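Local coordinates for protein phosphoribosyl-aminoimidazole carboxylase (Aspergillus clavatus, PDB 3K5I) that probably uses ATP to carboxylate 5-aminoimidazole ribonucleotide, giving N5-carboxyaminoimidazole ribonucleotide in purine biosynthesis, at residues A101-A106 / P113-I118; Q122-Q127 / L285-S290; V145-A150 / R196-E201; D248-K253 / E279-M284; D266-F271 / I315-I320. All blocks are in the same frame, centred on the assembly; numbering follows the deposited sequence.

Interaction 1. Residues A101-A106 / P113-I118; sequences ALEEVA and PSWQAI
Just before W115, the residue that meets L102 and E103, S114 OG accepts the backbone N of A117 at 2.9 Å. This is the N-cap bond of helix 115-121, and OG also takes part in a weak bond with D266 O. The indole of W115 then lies against helix 99-105. E103 covers one face: its CA stands 3.8 Å from the centroid of the five-membered ring, only 9° off the normal, a CH-pi contact, and its CG is 3.5 Å from W115 CZ2. With CG anti to the backbone N (chi1 177°) and the rest of the chain extended, E103 runs over the six-membered ring, its carboxylate tilted 26° from the indole plane, and OE1 goes on to a salt bridge with R119. Helix 99-105 is the crossover of a beta-alpha-beta unit in the parallel sheet of the preATP-grasp domain, linking strands 89-92 and 110-111; a cis peptide precedes P113 beyond the second strand. On the opposite face of the indole lies Q116 CD. Deeper in, L102 CB packs on W115 CB at 3.6 Å, and L102 CD1 meets I118 CD1 at 4.2 Å. A106 CB approaches W115 NE1 obliquely at 4.2 Å.

Interaction 2. Residues Q122-Q127 / L285-S290; sequences QNKFNQ and LCEIAS. With MG (magnesium ion), chain H; ADP (adenosine-5'-diphosphate), chain G.
K124 and Q127 reach from the start of helix 124-132 to E287 and I288 on strand 283-289, at the nucleotide and magnesium site of the ATP-grasp fold. N123 caps this helix: its OD1 accepts N126 N at 2.9 Å, from above the carbonyl plane. K124, bent at chi3 (113°), brings NZ to the ADP phosphates, bonding O3A at 2.6 Å and O2A at 2.7 Å. Its ion pair with E287 is long, NZ to OE1 3.6 Å, so the ammonium sits mainly with the diphosphate. Q127, fully extended, accepts I288 N on OE1 at 3.1 Å; the bond is nearly straight (165°), though the donor lies 53° out of the amide plane. Next to this bond, C286 and E287 both face E274 in a classic beta bulge. Water 1 accepts Q127 NE2 and donates to E287 OE1 at 2.6 Å. E287 OE2 binds magnesium at 2.0 Å, and the metal's other ligands are E274, two waters, ADP O1A and ADP O3B, the last 2.2 Å away.

Interaction 3. Residues V145-A150 / R196-E201; sequences VENTPA and RPLYAE
N147 lays its side-chain amide across L198, the first residue of strand 198-202. From CB, which points toward the strand, chi1 of -52° turns CG anti to the carbonyl carbon of N147 and brings it 3.8 Å from L198 CD1. OD1 presses on the same leucine branch, 3.5 Å from L198 CD1 and 3.6 Å from L198 CG. It also meets water 4 at 2.8 Å; that water accepts L198 N at 2.9 Å, so one water lies between the amide and the strand backbone, probably bridging them. ND2, the other tip atom, comes to 3.1 Å from R196 O. The R196 side chain itself turns away, its guanidinium bonding T169 O and R175 O. N147 belongs to the short link between strand 141-144 and helix 149-159, whose N-cap is T148. In the antiparallel sheet of this part of the ATP-grasp domain, strand 198-202 runs between strands 141-144 and 163-167; L198 pairs through its backbone with L144 and packs on L165, while N147 also touches L190 of helix 186-192.

Interaction 4. Residues D248-K253 / E279-M284; sequences DAINQK and EDDSIM
Apolar packing joins I250 and K253, one helical turn apart, to I283. I250 CG2 meets I283 CD1 at 4.0 Å. The aliphatic part of K253 runs alongside the isoleucine in the opposite sense, its CD 3.9 Å from I283 CB; a bend at chi2 (-116°) lays the lysine along it. A second kind of contact sets a methyl against a carboxylate: I250 CD1 stands 3.6 Å from D281 CG and 3.6 Å from D281 OD2, the two side chains crossing at about a right angle. The acid's charge is answered by K207, which forms a salt bridge with OD1. These residues fasten helix 248-263 to the turn end of the beta-hairpin formed by strands 269-278 and 283-289 of the ATP-grasp domain; I283 is also covered by A254 and L257 of the helix, and D281 takes a positive phi (80°) in the turn between the strands. Polar contact across the segments is slight. K253 NZ gives a weak hydrogen bond to I283 O at 3.4 Å, reaching the backbone where strand 283-289 begins.

Interaction 5. Residues D266-F271 / I315-I320; sequences DGKGVF and ILDLPI
A Schellman motif closes helix 307-315, and D317, whose positive phi (57°) marks the chain's departure from the helix, forms a salt bridge with K268, just before strand 269-278 of the ATP-grasp domain. K268 NZ lies 2.8 Å from D317 OD1 and 3.3 Å from D317 OD2, so the ammonium is nearer one oxygen of the carboxylate. The lysine starts with CG anti to its carbonyl carbon, then bends at chi3 (-62°) and again at chi4 (-120°), which curls the chain's end round and brings CE to 2.9 Å from D317 OD1. The two side chains meet at about a right angle. Beside the ion pair, I315 touches the start of the strand with one methyl: its CG2 is 4.0 Å from K268 O and 4.3 Å from G269 CA, while the end of the side chain leads away. G269 has backbone angles at which a beta carbon would run into K268 O, which by itself calls for glycine. Nearby, K268 N bonds E112 OE1, V270 N bonds H311 ND1 of the helix, and P319 packs on S354 of the second subunit. Although short, the bond from K268 NZ to OD1 has weak hydrogen-bond geometry; the link between lysine and aspartate is therefore probably more electrostatic than directional, and each charge would be expected to stabilise the ionised form of the other.

In the fold
Interaction 2 supplies part of the nucleotide and magnesium site, and interactions 1, 3 and 5 each touch interaction 2. Interaction 1, 17 Å away between centres, joins through P113 CG, 3.6 Å from S290 O; its I118 side chain lies about 10 Å from the bound 5-aminoimidazole ribonucleotide, whereas that of E287 is about 8 Å from it. On the nucleotide flank, the F125 ring of interaction 2 meets Y199 of interaction 3, whose E201 belongs to the ADP pocket, with a weak hydrogen bond to adenine N6. Strand 283-289 carries both interactions 2 and 4, and its neighbour 269-278 brings in interaction 5, where F271 packs on I288. Interaction 5 also meets interaction 1, as A117 CB lies 3.3 Å from D266 O.

Interaction 1. Residues A101-A106 / P113-I118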
# COMPACT_ATOMS: atom_id res chain seq x y z
N ALA A 101 24.31 -20.92 10.24
CA ALA A 101 24.13 -21.30 8.85
C ALA A 101 24.53 -20.04 8.08
O ALA A 101 25.15 -20.16 7.03
CB ALA A 101 22.65 -21.53 8.51
N LEU A 102 24.14 -18.85 8.53
CA LEU A 102 24.50 -17.59 7.84
C LEU A 102 26.01 -17.31 7.75
O LEU A 102 26.50 -16.85 6.71
CB LEU A 102 23.83 -16.35 8.43
CG LEU A 102 22.32 -16.00 8.34
CD1 LEU A 102 21.91 -14.74 9.15
CD2 LEU A 102 21.79 -15.90 6.92
N GLU A 103 26.75 -17.59 8.83
CA GLU A 103 28.21 -17.43 8.82
C GLU A 103 28.74 -18.46 7.77
O GLU A 103 29.66 -18.22 7.01
CB GLU A 103 28.75 -17.73 10.22
CG GLU A 103 30.30 -17.69 10.41
CD GLU A 103 30.76 -18.02 11.85
OE1 GLU A 103 29.87 -18.57 12.58
OE2 GLU A 103 31.93 -17.73 12.24
N GLU A 104 28.13 -19.64 7.70
CA GLU A 104 28.59 -20.64 6.78
C GLU A 104 28.44 -20.25 5.35
O GLU A 104 29.27 -20.61 4.50
CB GLU A 104 27.69 -21.85 6.86
CG GLU A 104 28.38 -23.18 6.90
CD GLU A 104 27.69 -24.02 7.95
OE1 GLU A 104 28.34 -24.35 8.97
OE2 GLU A 104 26.48 -24.29 7.81
N VAL A 105 27.34 -19.57 5.08
CA VAL A 105 27.10 -19.19 3.69
C VAL A 105 27.54 -17.79 3.29
O VAL A 105 27.28 -17.36 2.16
CB VAL A 105 25.70 -19.59 3.22
CG1 VAL A 105 25.64 -21.11 3.12
CG2 VAL A 105 24.66 -19.07 4.21
N ALA A 106 28.20 -17.12 4.24
CA ALA A 106 28.69 -15.76 4.05
C ALA A 106 29.48 -15.59 2.73
O ALA A 106 29.52 -14.54 2.11
CB ALA A 106 29.45 -15.34 5.24
N PRO A 113 21.08 -7.05 7.37
CA PRO A 113 22.32 -6.69 8.06
C PRO A 113 23.26 -7.90 8.39
O PRO A 113 22.97 -9.09 8.20
CB PRO A 113 21.79 -5.98 9.33
CG PRO A 113 20.51 -6.75 9.65
CD PRO A 113 19.92 -7.10 8.28
N SER A 114 24.45 -7.65 8.90
CA SER A 114 25.38 -8.76 9.20
C SER A 114 25.00 -9.93 10.11
O SER A 114 24.37 -9.69 11.15
CB SER A 114 26.66 -8.20 9.81
OG SER A 114 26.48 -8.11 11.20
N TRP A 115 25.43 -11.15 9.80
CA TRP A 115 25.11 -12.23 10.72
C TRP A 115 25.64 -12.02 12.14
O TRP A 115 25.06 -12.47 13.13
CB TRP A 115 25.42 -13.62 10.17
CG TRP A 115 26.89 -13.71 10.00
CD1 TRP A 115 27.61 -13.55 8.85
CD2 TRP A 115 27.83 -14.02 11.04
NE1 TRP A 115 28.95 -13.72 9.11
CE2 TRP A 115 29.11 -14.03 10.44
CE3 TRP A 115 27.72 -14.23 12.42
CZ2 TRP A 115 30.28 -14.29 11.18
CZ3 TRP A 115 28.85 -14.55 13.15
CH2 TRP A 115 30.12 -14.56 12.53
N GLN A 116 26.75 -11.32 12.28
CA GLN A 116 27.26 -11.10 13.64
C GLN A 116 26.34 -10.14 14.42
O GLN A 116 26.17 -10.32 15.62
CB GLN A 116 28.64 -10.48 13.61
CG GLN A 116 29.75 -11.29 12.94
CD GLN A 116 29.97 -10.92 11.47
OE1 GLN A 116 29.04 -10.44 10.82
NE2 GLN A 116 31.19 -11.17 10.94
N ALA A 117 25.74 -9.13 13.76
CA ALA A 117 24.81 -8.16 14.38
C ALA A 117 23.59 -8.92 14.89
O ALA A 117 23.23 -8.82 16.08
CB ALA A 117 24.36 -7.04 13.36
N ILE A 118 23.02 -9.77 14.02
CA ILE A 118 21.89 -10.62 14.33
C ILE A 118 22.24 -11.55 15.49
O ILE A 118 21.52 -11.67 16.48
CB ILE A 118 21.45 -11.46 13.07
CG1 ILE A 118 20.91 -10.56 11.94
CG2 ILE A 118 20.11 -12.25 13.31
CD1 ILE A 118 20.12 -11.29 10.79

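Interaction 2. Residues Q122-Q127 / L285-S290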
# COMPACT_ATOMS: atom_id res chain seq x y z
N GLN A 122 20.13 -11.09 18.81
CA GLN A 122 19.16 -12.11 19.17
C GLN A 122 19.15 -12.59 20.63
O GLN A 122 18.18 -13.19 21.12
CB GLN A 122 19.24 -13.23 18.15
CG GLN A 122 20.47 -14.05 18.37
CD GLN A 122 20.46 -15.18 17.35
OE1 GLN A 122 21.17 -16.14 17.52
NE2 GLN A 122 19.63 -15.08 16.30
N ASN A 123 20.23 -12.29 21.34
CA ASN A 123 20.32 -12.64 22.75
C ASN A 123 20.35 -11.27 23.40
O ASN A 123 21.30 -10.50 23.25
CB ASN A 123 21.61 -13.36 23.08
CG ASN A 123 21.61 -13.80 24.52
OD1 ASN A 123 21.43 -12.98 25.43
ND2 ASN A 123 21.79 -15.09 24.73
N LYS A 124 19.23 -11.00 24.07
CA LYS A 124 18.95 -9.74 24.74
C LYS A 124 19.96 -9.35 25.78
O LYS A 124 20.32 -8.16 25.92
CB LYS A 124 17.52 -9.72 25.28
CG LYS A 124 16.50 -9.12 24.30
CD LYS A 124 15.04 -9.24 24.76
CE LYS A 124 14.41 -7.88 25.08
NZ LYS A 124 13.01 -8.10 25.59
N PHE A 125 20.40 -10.39 26.48
CA PHE A 125 21.40 -10.12 27.50
C PHE A 125 22.69 -9.75 26.77
O PHE A 125 23.37 -8.77 27.09
CB PHE A 125 21.61 -11.38 28.32
CG PHE A 125 22.54 -11.21 29.50
CD1 PHE A 125 22.12 -10.54 30.66
CD2 PHE A 125 23.84 -11.71 29.47
CE1 PHE A 125 22.97 -10.37 31.76
CE2 PHE A 125 24.70 -11.55 30.59
CZ PHE A 125 24.25 -10.90 31.74
N ASN A 126 23.04 -10.55 25.78
CA ASN A 126 24.23 -10.31 24.96
C ASN A 126 24.20 -8.99 24.21
O ASN A 126 25.21 -8.29 24.09
CB ASN A 126 24.30 -11.49 24.00
CG ASN A 126 24.77 -12.70 24.74
OD1 ASN A 126 25.11 -12.53 25.90
ND2 ASN A 126 24.76 -13.88 24.13
N GLN A 127 23.03 -8.63 23.70
CA GLN A 127 22.88 -7.37 22.99
C GLN A 127 23.31 -6.26 23.93
O GLN A 127 24.14 -5.38 23.62
CB GLN A 127 21.40 -7.18 22.75
CG GLN A 127 20.95 -5.91 22.05
CD GLN A 127 19.44 -5.82 22.14
OE1 GLN A 127 18.86 -4.88 22.69
NE2 GLN A 127 18.81 -6.88 21.68
N LEU A 285 17.94 3.29 26.87
CA LEU A 285 17.65 2.45 25.73
C LEU A 285 16.86 1.30 26.37
O LEU A 285 17.09 0.99 27.55
CB LEU A 285 18.97 1.99 25.11
CG LEU A 285 18.66 1.00 23.99
CD1 LEU A 285 19.36 1.30 22.66
CD2 LEU A 285 19.04 -0.32 24.57
N CYS A 286 15.88 0.76 25.66
CA CYS A 286 15.07 -0.35 26.17
C CYS A 286 15.56 -1.58 25.39
O CYS A 286 15.78 -2.62 25.96
CB CYS A 286 13.57 -0.19 25.90
SG CYS A 286 12.77 -1.76 26.39
N GLU A 287 15.77 -1.44 24.09
CA GLU A 287 16.25 -2.55 23.26
C GLU A 287 16.39 -2.04 21.83
O GLU A 287 15.85 -0.98 21.46
CB GLU A 287 15.29 -3.74 23.28
CG GLU A 287 14.24 -3.82 22.16
CD GLU A 287 13.37 -5.07 22.33
OE1 GLU A 287 13.94 -6.10 22.73
OE2 GLU A 287 12.13 -5.09 22.13
N ILE A 288 17.22 -2.76 21.08
CA ILE A 288 17.51 -2.44 19.69
C ILE A 288 17.19 -3.72 18.88
O ILE A 288 17.47 -4.82 19.34
CB ILE A 288 18.95 -1.99 19.37
CG1 ILE A 288 19.02 -1.46 17.94
CG2 ILE A 288 20.00 -3.14 19.61
CD1 ILE A 288 20.37 -0.83 17.45
N ALA A 289 16.57 -3.51 17.71
CA ALA A 289 16.11 -4.49 16.72
C ALA A 289 16.84 -4.28 15.37
O ALA A 289 16.79 -3.18 14.77
CB ALA A 289 14.62 -4.28 16.49
N SER A 290 17.50 -5.34 14.87
CA SER A 290 18.21 -5.29 13.58
C SER A 290 17.24 -5.62 12.44
O SER A 290 17.55 -6.53 11.66
CB SER A 290 19.39 -6.27 13.50
OG SER A 290 19.02 -7.62 13.82
MG MG H . 10.46 -4.14 22.74
PB ADP G . 10.10 -7.66 23.68
O1B ADP G . 9.27 -8.88 23.75
O2B ADP G . 11.23 -8.25 22.86
O3B ADP G . 9.94 -6.27 22.97
PA ADP G . 10.98 -5.70 25.77
O1A ADP G . 11.06 -4.60 24.80
O2A ADP G . 12.22 -5.68 26.62
O3A ADP G . 10.66 -7.11 25.09
O5' ADP G . 9.74 -5.23 26.69
C5' ADP G . 8.50 -4.79 26.12
C4' ADP G . 7.95 -3.66 26.95
O4' ADP G . 7.80 -4.09 28.33
C3' ADP G . 8.79 -2.41 27.15
O3' ADP G . 8.35 -1.51 26.12
C2' ADP G . 8.32 -1.78 28.46
O2' ADP G . 6.91 -1.43 28.42
C1' ADP G . 8.22 -3.10 29.21
N9 ADP G . 9.49 -3.28 29.90
C8 ADP G . 10.56 -3.94 29.38
N7 ADP G . 11.65 -3.81 30.18
C5 ADP G . 11.15 -3.09 31.25
C6 ADP G . 11.79 -2.75 32.49
N6 ADP G . 12.90 -2.85 32.95
N1 ADP G . 11.02 -2.03 33.35
C2 ADP G . 9.69 -1.72 33.14
N3 ADP G . 9.08 -2.14 32.06
C4 ADP G . 9.81 -2.78 31.14
O HOH W 1 16.06 -6.98 21.43
O HOH W 2 9.55 -4.74 21.07
O HOH W 3 8.62 -3.28 23.73

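Interaction 3. Residues V145-A150 / R196-E201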
# COMPACT_ATOMS: atom_id res chain seq x y z
N VAL A 145 22.10 -17.60 36.72
CA VAL A 145 22.86 -18.81 36.39
C VAL A 145 22.11 -20.17 36.45
O VAL A 145 22.49 -21.13 35.78
CB VAL A 145 24.22 -18.83 37.07
CG1 VAL A 145 24.75 -20.25 37.15
CG2 VAL A 145 25.16 -17.87 36.33
N GLU A 146 21.04 -20.26 37.23
CA GLU A 146 20.23 -21.48 37.29
C GLU A 146 18.86 -20.86 37.45
O GLU A 146 18.74 -19.64 37.63
CB GLU A 146 20.45 -22.36 38.50
CG GLU A 146 20.86 -21.54 39.68
CD GLU A 146 22.09 -22.12 40.31
OE1 GLU A 146 22.93 -21.32 40.78
OE2 GLU A 146 22.21 -23.36 40.31
N ASN A 147 17.83 -21.69 37.38
CA ASN A 147 16.50 -21.12 37.50
C ASN A 147 15.74 -21.49 38.76
O ASN A 147 14.65 -22.06 38.80
CB ASN A 147 15.75 -20.95 36.18
CG ASN A 147 16.56 -20.23 35.12
OD1 ASN A 147 17.06 -19.10 35.31
ND2 ASN A 147 16.68 -20.88 33.98
N THR A 148 16.40 -21.12 39.84
CA THR A 148 15.97 -21.37 41.18
C THR A 148 15.34 -20.10 41.74
O THR A 148 15.58 -18.98 41.28
CB THR A 148 17.19 -21.89 41.94
OG1 THR A 148 18.26 -20.93 41.85
CG2 THR A 148 17.69 -23.10 41.18
N PRO A 149 14.51 -20.31 42.76
CA PRO A 149 13.79 -19.21 43.35
C PRO A 149 14.81 -18.56 44.23
O PRO A 149 14.77 -17.35 44.47
CB PRO A 149 12.67 -19.92 44.13
CG PRO A 149 12.48 -21.21 43.38
CD PRO A 149 13.90 -21.62 43.05
N ALA A 150 15.72 -19.40 44.69
CA ALA A 150 16.83 -18.98 45.53
C ALA A 150 17.57 -17.90 44.75
O ALA A 150 17.75 -16.76 45.19
CB ALA A 150 17.74 -20.17 45.75
N ARG A 196 14.10 -21.64 29.93
CA ARG A 196 14.72 -20.69 29.02
C ARG A 196 15.92 -20.07 29.79
O ARG A 196 16.01 -20.13 31.01
CB ARG A 196 13.64 -19.66 28.52
CG ARG A 196 12.37 -20.32 27.91
CD ARG A 196 11.22 -19.34 27.55
NE ARG A 196 11.66 -18.37 26.53
CZ ARG A 196 10.92 -17.40 25.99
NH1 ARG A 196 9.67 -17.22 26.39
NH2 ARG A 196 11.43 -16.58 25.08
N PRO A 197 16.90 -19.49 29.12
CA PRO A 197 18.03 -18.84 29.80
C PRO A 197 17.41 -17.47 30.16
O PRO A 197 16.76 -16.83 29.33
CB PRO A 197 19.01 -18.56 28.65
CG PRO A 197 18.16 -18.51 27.39
CD PRO A 197 16.94 -19.36 27.65
N LEU A 198 17.59 -17.00 31.39
CA LEU A 198 16.99 -15.74 31.87
C LEU A 198 17.95 -14.77 32.49
O LEU A 198 19.09 -15.07 32.86
CB LEU A 198 16.08 -16.07 33.07
CG LEU A 198 15.23 -17.29 32.85
CD1 LEU A 198 14.35 -17.34 34.07
CD2 LEU A 198 14.42 -17.14 31.54
N TYR A 199 17.42 -13.58 32.68
CA TYR A 199 18.15 -12.54 33.37
C TYR A 199 17.00 -11.64 33.85
O TYR A 199 15.90 -11.69 33.32
CB TYR A 199 19.19 -11.80 32.53
CG TYR A 199 18.57 -10.85 31.57
CD1 TYR A 199 17.98 -11.35 30.40
CD2 TYR A 199 18.51 -9.49 31.83
CE1 TYR A 199 17.46 -10.48 29.51
CE2 TYR A 199 17.94 -8.61 30.93
CZ TYR A 199 17.39 -9.15 29.79
OH TYR A 199 16.81 -8.44 28.78
N ALA A 200 17.20 -10.86 34.88
CA ALA A 200 16.15 -9.97 35.40
C ALA A 200 16.58 -8.53 35.19
O ALA A 200 17.79 -8.24 35.14
CB ALA A 200 15.92 -10.25 36.90
N GLU A 201 15.61 -7.63 35.07
CA GLU A 201 16.11 -6.28 34.87
C GLU A 201 15.55 -5.38 35.97
O GLU A 201 14.42 -5.55 36.42
CB GLU A 201 15.66 -5.91 33.45
CG GLU A 201 16.79 -5.66 32.49
CD GLU A 201 16.26 -5.13 31.17
OE1 GLU A 201 15.12 -4.63 31.15
OE2 GLU A 201 16.98 -5.21 30.15
O HOH W 4 18.88 -18.72 33.27

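Interaction 4. Residues D248-K253 / E279-M284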
# COMPACT_ATOMS: atom_id res chain seq x y z
N ASP A 248 11.97 19.50 21.59
CA ASP A 248 12.90 19.22 20.52
C ASP A 248 14.20 18.77 21.17
O ASP A 248 15.06 18.20 20.50
CB ASP A 248 13.20 20.51 19.75
CG ASP A 248 11.95 21.32 19.46
OD1 ASP A 248 10.93 20.66 19.17
OD2 ASP A 248 11.96 22.57 19.50
N ALA A 249 14.36 19.05 22.46
CA ALA A 249 15.58 18.69 23.20
C ALA A 249 15.60 17.22 23.50
O ALA A 249 16.63 16.52 23.47
CB ALA A 249 15.68 19.49 24.48
N ILE A 250 14.40 16.74 23.78
CA ILE A 250 14.29 15.33 24.06
C ILE A 250 14.36 14.61 22.72
O ILE A 250 15.21 13.74 22.55
CB ILE A 250 13.08 15.04 24.96
CG1 ILE A 250 13.48 15.37 26.40
CG2 ILE A 250 12.84 13.58 25.07
CD1 ILE A 250 12.28 15.66 27.28
N ASN A 251 13.54 14.99 21.74
CA ASN A 251 13.58 14.29 20.47
C ASN A 251 15.02 14.10 20.05
O ASN A 251 15.41 13.07 19.50
CB ASN A 251 12.84 15.08 19.38
CG ASN A 251 11.32 14.98 19.52
OD1 ASN A 251 10.82 13.97 20.02
ND2 ASN A 251 10.60 16.04 19.15
N GLN A 252 15.79 15.14 20.32
CA GLN A 252 17.15 15.08 19.92
C GLN A 252 18.07 14.09 20.59
O GLN A 252 18.84 13.36 19.92
CB GLN A 252 17.68 16.46 19.56
CG GLN A 252 18.92 16.38 18.68
CD GLN A 252 19.81 17.60 18.84
OE1 GLN A 252 20.00 18.38 17.91
NE2 GLN A 252 20.38 17.74 20.04
N LYS A 253 17.97 14.09 21.91
CA LYS A 253 18.81 13.19 22.68
C LYS A 253 18.41 11.79 22.25
O LYS A 253 19.24 10.90 22.13
CB LYS A 253 18.68 13.37 24.19
CG LYS A 253 19.87 12.73 24.92
CD LYS A 253 19.52 11.54 25.83
CE LYS A 253 20.73 10.84 26.49
NZ LYS A 253 20.57 10.10 27.82
N GLU A 279 11.48 10.14 34.31
CA GLU A 279 10.75 11.19 34.99
C GLU A 279 11.68 12.36 35.13
O GLU A 279 11.23 13.50 35.32
CB GLU A 279 10.17 10.76 36.34
CG GLU A 279 8.75 11.23 36.62
CD GLU A 279 7.69 10.19 36.26
OE1 GLU A 279 6.64 10.55 35.66
OE2 GLU A 279 7.89 9.00 36.61
N ASP A 280 12.97 12.03 35.04
CA ASP A 280 14.03 13.02 35.10
C ASP A 280 14.33 13.66 33.75
O ASP A 280 15.13 14.58 33.67
CB ASP A 280 15.25 12.55 35.88
CG ASP A 280 16.11 11.59 35.11
OD1 ASP A 280 16.72 10.71 35.77
OD2 ASP A 280 16.15 11.71 33.87
N ASP A 281 13.70 13.14 32.69
CA ASP A 281 13.89 13.62 31.33
C ASP A 281 15.14 13.09 30.65
O ASP A 281 15.47 13.49 29.53
CB ASP A 281 13.67 15.13 31.14
CG ASP A 281 12.22 15.45 30.83
OD1 ASP A 281 11.48 14.45 30.75
OD2 ASP A 281 11.84 16.64 30.69
N SER A 282 15.83 12.18 31.34
CA SER A 282 17.03 11.60 30.75
C SER A 282 16.57 10.36 29.97
O SER A 282 15.44 9.87 30.08
CB SER A 282 17.99 11.20 31.85
OG SER A 282 17.38 10.11 32.49
N ILE A 283 17.45 9.81 29.15
CA ILE A 283 17.08 8.66 28.34
C ILE A 283 17.81 7.36 28.49
O ILE A 283 19.02 7.26 28.72
CB ILE A 283 16.79 9.01 26.86
CG1 ILE A 283 15.84 10.20 26.81
CG2 ILE A 283 16.05 7.89 26.16
CD1 ILE A 283 15.69 10.85 25.40
N MET A 284 16.99 6.34 28.33
CA MET A 284 17.46 4.98 28.44
C MET A 284 17.04 4.19 27.21
O MET A 284 16.00 4.37 26.56
CB MET A 284 16.87 4.38 29.70
CG MET A 284 17.61 3.20 30.23
SD MET A 284 17.83 3.49 32.02
CE MET A 284 16.90 2.19 32.67

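Interaction 5. Residues D266-F271 / I315-I320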
# COMPACT_ATOMS: atom_id res chain seq x y z
N ASP A 266 27.18 -3.73 12.72
CA ASP A 266 27.59 -3.80 11.32
C ASP A 266 26.30 -4.18 10.60
O ASP A 266 25.43 -4.88 11.17
CB ASP A 266 28.61 -4.92 11.04
CG ASP A 266 29.68 -5.10 12.10
OD1 ASP A 266 29.59 -4.60 13.25
OD2 ASP A 266 30.68 -5.77 11.76
N GLY A 267 26.21 -3.75 9.33
CA GLY A 267 25.10 -3.99 8.43
C GLY A 267 24.35 -2.77 7.83
O GLY A 267 24.34 -1.65 8.34
N LYS A 268 23.67 -3.05 6.73
CA LYS A 268 22.89 -2.05 6.05
C LYS A 268 21.51 -2.54 6.40
O LYS A 268 21.31 -3.73 6.62
CB LYS A 268 23.13 -2.19 4.54
CG LYS A 268 24.35 -1.33 4.18
CD LYS A 268 24.43 -1.00 2.66
CE LYS A 268 24.59 -2.29 1.84
NZ LYS A 268 25.84 -2.39 1.01
N GLY A 269 20.55 -1.63 6.50
CA GLY A 269 19.22 -2.10 6.84
C GLY A 269 18.56 -1.19 7.86
O GLY A 269 19.16 -0.28 8.45
N VAL A 270 17.27 -1.44 8.01
CA VAL A 270 16.54 -0.69 8.98
C VAL A 270 16.73 -1.39 10.33
O VAL A 270 16.74 -2.62 10.47
CB VAL A 270 15.06 -0.70 8.67
CG1 VAL A 270 14.21 -0.66 10.00
CG2 VAL A 270 14.79 0.44 7.70
N PHE A 271 16.88 -0.52 11.32
CA PHE A 271 17.04 -0.78 12.74
C PHE A 271 15.98 -0.03 13.53
O PHE A 271 15.65 1.15 13.32
CB PHE A 271 18.35 -0.20 13.23
CG PHE A 271 19.53 -1.03 12.88
CD1 PHE A 271 20.03 -1.02 11.59
CD2 PHE A 271 20.12 -1.82 13.84
CE1 PHE A 271 21.11 -1.79 11.26
CE2 PHE A 271 21.20 -2.59 13.51
CZ PHE A 271 21.69 -2.58 12.22
N ILE A 315 19.52 -2.30 1.67
CA ILE A 315 20.25 -3.52 1.45
C ILE A 315 20.58 -3.76 -0.02
O ILE A 315 21.28 -4.72 -0.33
CB ILE A 315 19.45 -4.76 1.94
CG1 ILE A 315 18.18 -4.91 1.15
CG2 ILE A 315 19.12 -4.74 3.43
CD1 ILE A 315 17.60 -6.21 1.58
N LEU A 316 20.02 -2.93 -0.91
CA LEU A 316 20.22 -3.06 -2.36
C LEU A 316 21.04 -1.89 -2.89
O LEU A 316 21.21 -1.77 -4.11
CB LEU A 316 18.88 -3.15 -3.13
CG LEU A 316 18.36 -4.54 -2.83
CD1 LEU A 316 16.96 -4.80 -3.35
CD2 LEU A 316 19.29 -5.69 -3.32
N ASP A 317 21.51 -1.04 -1.97
CA ASP A 317 22.28 0.13 -2.32
C ASP A 317 21.53 1.04 -3.26
O ASP A 317 22.12 1.58 -4.20
CB ASP A 317 23.66 -0.23 -2.88
CG ASP A 317 24.40 -1.09 -1.85
OD1 ASP A 317 24.29 -0.74 -0.65
OD2 ASP A 317 24.97 -2.14 -2.21
N LEU A 318 20.23 1.18 -3.02
CA LEU A 318 19.43 2.07 -3.88
C LEU A 318 19.26 3.35 -3.08
O LEU A 318 19.36 3.36 -1.85
CB LEU A 318 18.05 1.53 -4.27
CG LEU A 318 17.98 0.11 -4.79
CD1 LEU A 318 16.70 -0.25 -5.50
CD2 LEU A 318 19.23 -0.06 -5.61
N PRO A 319 18.99 4.42 -3.82
CA PRO A 319 18.85 5.75 -3.25
C PRO A 319 17.78 5.94 -2.23
O PRO A 319 16.71 5.37 -2.29
CB PRO A 319 18.39 6.62 -4.43
CG PRO A 319 18.90 5.93 -5.61
CD PRO A 319 19.08 4.45 -5.29
N ILE A 320 18.04 6.83 -1.32
CA ILE A 320 16.95 7.09 -0.40
C ILE A 320 16.89 8.60 -0.09
O ILE A 320 17.47 9.06 0.92
CB ILE A 320 17.16 6.28 0.85
CG1 ILE A 320 17.15 4.80 0.44
CG2 ILE A 320 16.11 6.67 1.92
CD1 ILE A 320 17.52 3.89 1.59